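Local coordinates for protein RNA-dependent RNA Polymerase (Bombyx mori cytoplasmic polyhedrosis virus, PDB 6TZ0) that synthesises RNA on an RNA template, carrying out conservative plus-strand transcription and probably minus-strand synthesis in genome replication for a double-stranded RNA virus, at residues 119-124 with 624-629; 879-884 with 1021-1026. All blocks are in the same frame, centred on the assembly; numbering follows the deposited sequence.

Interaction 1: residues 119-124 with 624-629; sequences KTKMYK and SEIFGQ
Lys124 lies over the Glu625-Ile626 backbone, meeting Glu625 O and Ile626 CA. Its CA is 4.9 Å from the CA of Ile626, the closest pair of CA atoms across the segments, and its CB points at the turn, 3.8 Å from Ile626 CA. CG is anti to the carbonyl carbon (chi1 -57°), and the chain then bends at chi2. This brings CD to 3.5 Å from Glu625 O, the closest contact between the segments. After a second bend at chi4, NZ remains 4.0 Å from Glu625 O; no hydrogen bond crosses the interface, so the aliphatic part of the lysine carries the contact.

Lys121, one helical turn earlier, reaches the other flank. Its side chain crosses that of Ile626 at about a right angle, with CD 4.0 Å from Ile626 CG2. The same CD meets the Phe627 ring obliquely, 4.2 Å from CD1, and the amino group bonds to Glu92 O. Ile626 CG2 in turn sits 3.5 Å above the centre of the Phe627 ring, so lysine methylene, isoleucine methyl and aromatic ring form one apolar cluster. Behind it the turn is held from within: Ser624 OG accepts a hydrogen bond from Phe627 N, an ST motif.

In the fold, the first turn of helix 121-134, from the N-terminal region, packs on the tight turn of the beta hairpin formed by strands 620-624 and 628-631 of the catalytic region. Strand 628-631 is an outer strand of its four-stranded mixed sheet. Phe95 meets the Phe627 ring edge-to-face, and Ile345 of the neighbouring viral structural protein 4 chain packs on Lys121, placing the contact beside a subunit interface.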
ATOM      1  N   LYS A 119      13.671  28.423  17.743  1.00 53.82           N
ATOM      2  CA  LYS A 119      13.978  28.632  16.320  1.00 53.82           C
ATOM      3  C   LYS A 119      15.446  28.337  16.017  1.00 53.82           C
ATOM      4  O   LYS A 119      16.102  29.053  15.260  1.00 53.82           O
ATOM      5  CB  LYS A 119      13.590  30.039  15.852  1.00 53.82           C
ATOM      6  CG  LYS A 119      12.091  30.288  15.804  1.00 53.82           C
ATOM      7  CD  LYS A 119      11.764  31.748  15.510  1.00 53.82           C
ATOM      8  CE  LYS A 119      11.559  32.015  14.022  1.00 53.82           C
ATOM      9  NZ  LYS A 119      12.817  31.988  13.224  1.00 53.82           N
ATOM     10  N   THR A 120      15.962  27.268  16.614  1.00 51.45           N
ATOM     11  CA  THR A 120      17.337  26.838  16.434  1.00 51.45           C
ATOM     12  C   THR A 120      17.306  25.350  16.116  1.00 51.45           C
ATOM     13  O   THR A 120      16.368  24.650  16.504  1.00 51.45           O
ATOM     14  CB  THR A 120      18.165  27.140  17.703  1.00 51.45           C
ATOM     15  OG1 THR A 120      17.919  28.489  18.109  1.00 51.45           O
ATOM     16  CG2 THR A 120      19.663  27.006  17.466  1.00 51.45           C
ATOM     17  N   LYS A 121      18.320  24.879  15.383  1.00 47.38           N
ATOM     18  CA  LYS A 121      18.379  23.479  14.972  1.00 47.38           C
ATOM     19  C   LYS A 121      18.479  22.547  16.173  1.00 47.38           C
ATOM     20  O   LYS A 121      17.828  21.494  16.209  1.00 47.38           O
ATOM     21  CB  LYS A 121      19.571  23.280  14.036  1.00 47.38           C
ATOM     22  CG  LYS A 121      19.658  21.919  13.378  1.00 47.38           C
ATOM     23  CD  LYS A 121      18.491  21.685  12.434  1.00 47.38           C
ATOM     24  CE  LYS A 121      18.494  22.694  11.299  1.00 47.38           C
ATOM     25  NZ  LYS A 121      19.685  22.565  10.422  1.00 47.38           N
ATOM     26  N   MET A 122      19.263  22.936  17.182  1.00 50.04           N
ATOM     27  CA  MET A 122      19.391  22.118  18.382  1.00 50.04           C
ATOM     28  C   MET A 122      18.117  22.139  19.214  1.00 50.04           C
ATOM     29  O   MET A 122      17.797  21.147  19.878  1.00 50.04           O
ATOM     30  CB  MET A 122      20.578  22.586  19.209  1.00 50.04           C
ATOM     31  CG  MET A 122      21.902  22.442  18.500  1.00 50.04           C
ATOM     32  SD  MET A 122      22.220  20.759  17.945  1.00 50.04           S
ATOM     33  CE  MET A 122      22.443  19.911  19.501  1.00 50.04           C
ATOM     34  N   TYR A 123      17.361  23.233  19.153  1.00 49.96           N
ATOM     35  CA  TYR A 123      16.077  23.281  19.839  1.00 49.96           C
ATOM     36  C   TYR A 123      15.074  22.329  19.204  1.00 49.96           C
ATOM     37  O   TYR A 123      14.360  21.611  19.916  1.00 49.96           O
ATOM     38  CB  TYR A 123      15.535  24.704  19.831  1.00 49.96           C
ATOM     39  CG  TYR A 123      14.224  24.856  20.553  1.00 49.96           C
ATOM     40  CD1 TYR A 123      14.176  24.882  21.936  1.00 49.96           C
ATOM     41  CD2 TYR A 123      13.032  24.963  19.851  1.00 49.96           C
ATOM     42  CE1 TYR A 123      12.979  25.014  22.601  1.00 49.96           C
ATOM     43  CE2 TYR A 123      11.831  25.093  20.508  1.00 49.96           C
ATOM     44  CZ  TYR A 123      11.811  25.120  21.881  1.00 49.96           C
ATOM     45  OH  TYR A 123      10.615  25.253  22.539  1.00 49.96           O
ATOM     46  N   LYS A 124      15.016  22.312  17.865  1.00 47.05           N
ATOM     47  CA  LYS A 124      14.156  21.376  17.144  1.00 47.05           C
ATOM     48  C   LYS A 124      14.566  19.936  17.413  1.00 47.05           C
ATOM     49  O   LYS A 124      13.710  19.065  17.607  1.00 47.05           O
ATOM     50  CB  LYS A 124      14.223  21.649  15.644  1.00 47.05           C
ATOM     51  CG  LYS A 124      13.849  23.039  15.213  1.00 47.05           C
ATOM     52  CD  LYS A 124      12.380  23.303  15.335  1.00 47.05           C
ATOM     53  CE  LYS A 124      12.091  24.719  14.894  1.00 47.05           C
ATOM     54  NZ  LYS A 124      12.414  24.895  13.454  1.00 47.05           N
ATOM     55  N   SER A 624       9.937  17.430   7.765  1.00 42.26           N
ATOM     56  CA  SER A 624      10.393  17.197   9.123  1.00 42.26           C
ATOM     57  C   SER A 624      10.305  18.463   9.963  1.00 42.26           C
ATOM     58  O   SER A 624      10.452  19.578   9.460  1.00 42.26           O
ATOM     59  CB  SER A 624      11.826  16.678   9.126  1.00 42.26           C
ATOM     60  OG  SER A 624      12.706  17.651   8.614  1.00 42.26           O
ATOM     61  N   GLU A 625      10.054  18.274  11.258  1.00 43.93           N
ATOM     62  CA  GLU A 625      10.072  19.394  12.188  1.00 43.93           C
ATOM     63  C   GLU A 625      11.487  19.842  12.516  1.00 43.93           C
ATOM     64  O   GLU A 625      11.701  21.014  12.831  1.00 43.93           O
ATOM     65  CB  GLU A 625       9.330  19.024  13.468  1.00 43.93           C
ATOM     66  CG  GLU A 625       7.832  18.922  13.300  1.00 43.93           C
ATOM     67  CD  GLU A 625       7.135  18.504  14.574  1.00 43.93           C
ATOM     68  OE1 GLU A 625       7.835  18.137  15.540  1.00 43.93           O
ATOM     69  OE2 GLU A 625       5.889  18.548  14.615  1.00 43.93           O
ATOM     70  N   ILE A 626      12.458  18.938  12.444  1.00 41.41           N
ATOM     71  CA  ILE A 626      13.845  19.325  12.654  1.00 41.41           C
ATOM     72  C   ILE A 626      14.398  20.025  11.421  1.00 41.41           C
ATOM     73  O   ILE A 626      14.766  21.204  11.463  1.00 41.41           O
ATOM     74  CB  ILE A 626      14.702  18.098  13.001  1.00 41.41           C
ATOM     75  CG1 ILE A 626      14.141  17.350  14.202  1.00 41.41           C
ATOM     76  CG2 ILE A 626      16.112  18.527  13.302  1.00 41.41           C
ATOM     77  CD1 ILE A 626      14.781  16.000  14.382  1.00 41.41           C
ATOM     78  N   PHE A 627      14.447  19.310  10.301  1.00 40.20           N
ATOM     79  CA  PHE A 627      15.252  19.706   9.157  1.00 40.20           C
ATOM     80  C   PHE A 627      14.452  20.385   8.057  1.00 40.20           C
ATOM     81  O   PHE A 627      15.040  20.822   7.064  1.00 40.20           O
ATOM     82  CB  PHE A 627      15.965  18.482   8.582  1.00 40.20           C
ATOM     83  CG  PHE A 627      16.839  17.785   9.566  1.00 40.20           C
ATOM     84  CD1 PHE A 627      18.046  18.335   9.951  1.00 40.20           C
ATOM     85  CD2 PHE A 627      16.461  16.563  10.098  1.00 40.20           C
ATOM     86  CE1 PHE A 627      18.855  17.689  10.863  1.00 40.20           C
ATOM     87  CE2 PHE A 627      17.264  15.910  11.007  1.00 40.20           C
ATOM     88  CZ  PHE A 627      18.463  16.474  11.386  1.00 40.20           C
ATOM     89  N   GLY A 628      13.149  20.484   8.198  1.00 41.55           N
ATOM     90  CA  GLY A 628      12.339  21.157   7.183  1.00 41.55           C
ATOM     91  C   GLY A 628      11.749  20.164   6.182  1.00 41.55           C
ATOM     92  O   GLY A 628      10.836  19.433   6.515  1.00 41.55           O
ATOM     93  N   GLN A 629      12.286  20.158   4.967  1.00 42.06           N
ATOM     94  CA  GLN A 629      11.821  19.264   3.917  1.00 42.06           C
ATOM     95  C   GLN A 629      12.972  18.370   3.484  1.00 42.06           C
ATOM     96  O   GLN A 629      13.980  18.857   2.963  1.00 42.06           O
ATOM     97  CB  GLN A 629      11.265  20.048   2.732  1.00 42.06           C
ATOM     98  CG  GLN A 629      10.668  19.168   1.672  1.00 42.06           C
ATOM     99  CD  GLN A 629      10.032  19.952   0.554  1.00 42.06           C
ATOM    100  OE1 GLN A 629      10.044  21.181   0.560  1.00 42.06           O
ATOM    101  NE2 GLN A 629       9.474  19.245  -0.420  1.00 42.06           N
TER

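Interaction 2: residues 879-884 with 1021-1026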
ATOM      1  N   SER A 879     -31.096 -21.171  33.456  1.00 57.77           N
ATOM      2  CA  SER A 879     -32.452 -21.393  33.944  1.00 57.77           C
ATOM      3  C   SER A 879     -32.860 -22.874  33.994  1.00 57.77           C
ATOM      4  O   SER A 879     -34.065 -23.137  34.093  1.00 57.77           O
ATOM      5  CB  SER A 879     -33.450 -20.619  33.082  1.00 57.77           C
ATOM      6  OG  SER A 879     -33.213 -19.228  33.162  1.00 57.77           O
ATOM      7  N   ASN A 880     -31.898 -23.806  33.937  1.00 59.14           N
ATOM      8  CA  ASN A 880     -32.100 -25.259  34.016  1.00 59.14           C
ATOM      9  C   ASN A 880     -33.037 -25.740  32.904  1.00 59.14           C
ATOM     10  O   ASN A 880     -34.189 -26.118  33.118  1.00 59.14           O
ATOM     11  CB  ASN A 880     -32.589 -25.700  35.400  1.00 59.14           C
ATOM     12  CG  ASN A 880     -32.378 -27.183  35.643  1.00 59.14           C
ATOM     13  OD1 ASN A 880     -31.887 -27.904  34.775  1.00 59.14           O
ATOM     14  ND2 ASN A 880     -32.733 -27.643  36.833  1.00 59.14           N
ATOM     15  N   ILE A 881     -32.483 -25.672  31.696  1.00 56.72           N
ATOM     16  CA  ILE A 881     -33.216 -25.914  30.458  1.00 56.72           C
ATOM     17  C   ILE A 881     -33.733 -27.353  30.370  1.00 56.72           C
ATOM     18  O   ILE A 881     -34.781 -27.611  29.770  1.00 56.72           O
ATOM     19  CB  ILE A 881     -32.294 -25.527  29.287  1.00 56.72           C
ATOM     20  CG1 ILE A 881     -32.953 -25.652  27.924  1.00 56.72           C
ATOM     21  CG2 ILE A 881     -30.969 -26.255  29.375  1.00 56.72           C
ATOM     22  CD1 ILE A 881     -32.144 -24.953  26.891  1.00 56.72           C
ATOM     23  N   ARG A 882     -33.035 -28.303  30.998  1.00 61.77           N
ATOM     24  CA  ARG A 882     -33.531 -29.676  31.070  1.00 61.77           C
ATOM     25  C   ARG A 882     -34.790 -29.755  31.927  1.00 61.77           C
ATOM     26  O   ARG A 882     -35.781 -30.400  31.547  1.00 61.77           O
ATOM     27  CB  ARG A 882     -32.418 -30.575  31.620  1.00 61.77           C
ATOM     28  CG  ARG A 882     -32.628 -32.086  31.569  1.00 61.77           C
ATOM     29  CD  ARG A 882     -33.224 -32.628  32.868  1.00 61.77           C
ATOM     30  NE  ARG A 882     -32.449 -32.237  34.040  1.00 61.77           N
ATOM     31  CZ  ARG A 882     -32.931 -32.222  35.280  1.00 61.77           C
ATOM     32  NH1 ARG A 882     -34.191 -32.569  35.506  1.00 61.77           N
ATOM     33  NH2 ARG A 882     -32.159 -31.851  36.290  1.00 61.77           N
ATOM     34  N   GLU A 883     -34.766 -29.103  33.093  1.00 63.10           N
ATOM     35  CA  GLU A 883     -35.965 -29.018  33.918  1.00 63.10           C
ATOM     36  C   GLU A 883     -37.049 -28.216  33.217  1.00 63.10           C
ATOM     37  O   GLU A 883     -38.235 -28.550  33.306  1.00 63.10           O
ATOM     38  CB  GLU A 883     -35.637 -28.402  35.273  1.00 63.10           C
ATOM     39  CG  GLU A 883     -36.809 -28.361  36.228  1.00 63.10           C
ATOM     40  CD  GLU A 883     -36.451 -27.778  37.571  1.00 63.10           C
ATOM     41  OE1 GLU A 883     -35.277 -27.403  37.761  1.00 63.10           O
ATOM     42  OE2 GLU A 883     -37.348 -27.693  38.436  1.00 63.10           O
ATOM     43  N   MET A 884     -36.652 -27.197  32.461  1.00 61.09           N
ATOM     44  CA  MET A 884     -37.623 -26.359  31.776  1.00 61.09           C
ATOM     45  C   MET A 884     -38.279 -27.087  30.604  1.00 61.09           C
ATOM     46  O   MET A 884     -39.402 -26.747  30.218  1.00 61.09           O
ATOM     47  CB  MET A 884     -36.927 -25.060  31.367  1.00 61.09           C
ATOM     48  CG  MET A 884     -37.756 -24.022  30.657  1.00 61.09           C
ATOM     49  SD  MET A 884     -36.939 -22.425  30.719  1.00 61.09           S
ATOM     50  CE  MET A 884     -35.408 -22.782  29.886  1.00 61.09           C
ATOM     51  N   LEU A1021     -34.274 -24.188  23.148  1.00 52.61           N
ATOM     52  CA  LEU A1021     -34.651 -25.177  24.156  1.00 52.61           C
ATOM     53  C   LEU A1021     -34.396 -26.589  23.628  1.00 52.61           C
ATOM     54  O   LEU A1021     -35.291 -27.300  23.177  1.00 52.61           O
ATOM     55  CB  LEU A1021     -36.103 -24.981  24.565  1.00 52.61           C
ATOM     56  CG  LEU A1021     -36.404 -23.584  25.101  1.00 52.61           C
ATOM     57  CD1 LEU A1021     -37.848 -23.446  25.524  1.00 52.61           C
ATOM     58  CD2 LEU A1021     -35.490 -23.261  26.237  1.00 52.61           C
ATOM     59  N   TYR A1022     -33.130 -26.987  23.697  1.00 48.81           N
ATOM     60  CA  TYR A1022     -32.709 -28.315  23.286  1.00 48.81           C
ATOM     61  C   TYR A1022     -31.542 -28.758  24.151  1.00 48.81           C
ATOM     62  O   TYR A1022     -30.705 -27.949  24.549  1.00 48.81           O
ATOM     63  CB  TYR A1022     -32.336 -28.351  21.796  1.00 48.81           C
ATOM     64  CG  TYR A1022     -31.184 -27.472  21.371  1.00 48.81           C
ATOM     65  CD1 TYR A1022     -31.392 -26.161  20.988  1.00 48.81           C
ATOM     66  CD2 TYR A1022     -29.895 -27.971  21.305  1.00 48.81           C
ATOM     67  CE1 TYR A1022     -30.347 -25.361  20.589  1.00 48.81           C
ATOM     68  CE2 TYR A1022     -28.847 -27.182  20.914  1.00 48.81           C
ATOM     69  CZ  TYR A1022     -29.078 -25.883  20.551  1.00 48.81           C
ATOM     70  OH  TYR A1022     -28.022 -25.107  20.154  1.00 48.81           O
ATOM     71  N   GLU A1023     -31.490 -30.057  24.439  1.00 47.94           N
ATOM     72  CA  GLU A1023     -30.430 -30.616  25.262  1.00 47.94           C
ATOM     73  C   GLU A1023     -29.947 -31.943  24.704  1.00 47.94           C
ATOM     74  O   GLU A1023     -30.516 -32.500  23.764  1.00 47.94           O
ATOM     75  CB  GLU A1023     -30.863 -30.778  26.721  1.00 47.94           C
ATOM     76  CG  GLU A1023     -30.667 -29.517  27.519  1.00 47.94           C
ATOM     77  CD  GLU A1023     -29.190 -29.205  27.699  1.00 47.94           C
ATOM     78  OE1 GLU A1023     -28.396 -30.161  27.845  1.00 47.94           O
ATOM     79  OE2 GLU A1023     -28.811 -28.018  27.666  1.00 47.94           O
ATOM     80  N   PHE A1024     -28.875 -32.441  25.312  1.00 45.31           N
ATOM     81  CA  PHE A1024     -28.131 -33.590  24.817  1.00 45.31           C
ATOM     82  C   PHE A1024     -27.797 -34.491  25.989  1.00 45.31           C
ATOM     83  O   PHE A1024     -27.116 -34.066  26.924  1.00 45.31           O
ATOM     84  CB  PHE A1024     -26.851 -33.146  24.105  1.00 45.31           C
ATOM     85  CG  PHE A1024     -27.097 -32.464  22.802  1.00 45.31           C
ATOM     86  CD1 PHE A1024     -27.246 -33.197  21.641  1.00 45.31           C
ATOM     87  CD2 PHE A1024     -27.222 -31.089  22.743  1.00 45.31           C
ATOM     88  CE1 PHE A1024     -27.484 -32.567  20.441  1.00 45.31           C
ATOM     89  CE2 PHE A1024     -27.466 -30.457  21.549  1.00 45.31           C
ATOM     90  CZ  PHE A1024     -27.597 -31.195  20.398  1.00 45.31           C
ATOM     91  N   GLU A1025     -28.264 -35.729  25.932  1.00 49.81           N
ATOM     92  CA  GLU A1025     -28.006 -36.704  26.974  1.00 49.81           C
ATOM     93  C   GLU A1025     -26.881 -37.628  26.540  1.00 49.81           C
ATOM     94  O   GLU A1025     -26.704 -37.900  25.352  1.00 49.81           O
ATOM     95  CB  GLU A1025     -29.265 -37.508  27.292  1.00 49.81           C
ATOM     96  CG  GLU A1025     -30.373 -36.665  27.872  1.00 49.81           C
ATOM     97  CD  GLU A1025     -31.606 -37.473  28.196  1.00 49.81           C
ATOM     98  OE1 GLU A1025     -31.630 -38.676  27.866  1.00 49.81           O
ATOM     99  OE2 GLU A1025     -32.554 -36.905  28.777  1.00 49.81           O
ATOM    100  N   VAL A1026     -26.125 -38.115  27.513  1.00 49.52           N
ATOM    101  CA  VAL A1026     -24.935 -38.907  27.244  1.00 49.52           C
ATOM    102  C   VAL A1026     -25.295 -40.384  27.316  1.00 49.52           C
ATOM    103  O   VAL A1026     -25.759 -40.870  28.353  1.00 49.52           O
ATOM    104  CB  VAL A1026     -23.811 -38.564  28.231  1.00 49.52           C
ATOM    105  CG1 VAL A1026     -22.610 -39.451  27.995  1.00 49.52           C
ATOM    106  CG2 VAL A1026     -23.437 -37.103  28.103  1.00 49.52           C
TER
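Leu1021 meets helix 881-886 through its CD2 methyl, which touches two residues one turn apart: Ile881 CD1 at 3.8 Å and Met884 CE at 3.7 Å. The Met884 side chain crosses the leucine at about a right angle. Ile881 CG1 is anti to the backbone N (chi1 -177°), and CD1 beyond it also lies 3.7 Å from Leu1021 CA.

At Tyr1022 the side chain turns from the helix, and Ile881 CD1 touches only the backbone N, at 3.9 Å. The tyrosine ring stacks on Phe1181, and its hydroxyl bonds to Tyr1139 OH. Glu1023 then points back: chi1 sets CG 3.8 Å from Ile881 CG2, the bend at chi2 (-68°) keeps CD beside that methyl, and OE2 lies against it too. OE1 accepts a weak hydrogen bond from Phe1024 N, while OE2 has a long, weak ion pair with Arg873. The Phe1024 ring stacks on His1185.

Tyr1022 and Glu1023 point to opposite sides, as beta-strand neighbours do; strand 1022-1027, outermost in its sheet within this chain, pairs antiparallel with 1196-1202. Without cross-segment hydrogen bonds or salt bridges, the join is van der Waals contact, mostly apolar, with one weakly held carboxylate among the methyls.

In the fold
Both interactions lie far from the chain's centre, at about 36 and 39 Å, on opposite sides of it; their centres are about 71 Å apart and their nearest atoms about 56 Å, and the helices and strands involved are different ones. Each sets the first turn of a helix, without a cross-segment hydrogen bond, against a hairpin turn in one case and the start of a strand in the other. Interaction 1 is only partly buried and joins N-terminal and catalytic regions, using lysine methylenes beside another protein chain. Interaction 2 is buried, stays within the C-terminal region, and relies chiefly on isoleucine, leucine and the chain of a glutamate, with a methionine methyl added. Neither is near the annotated sites.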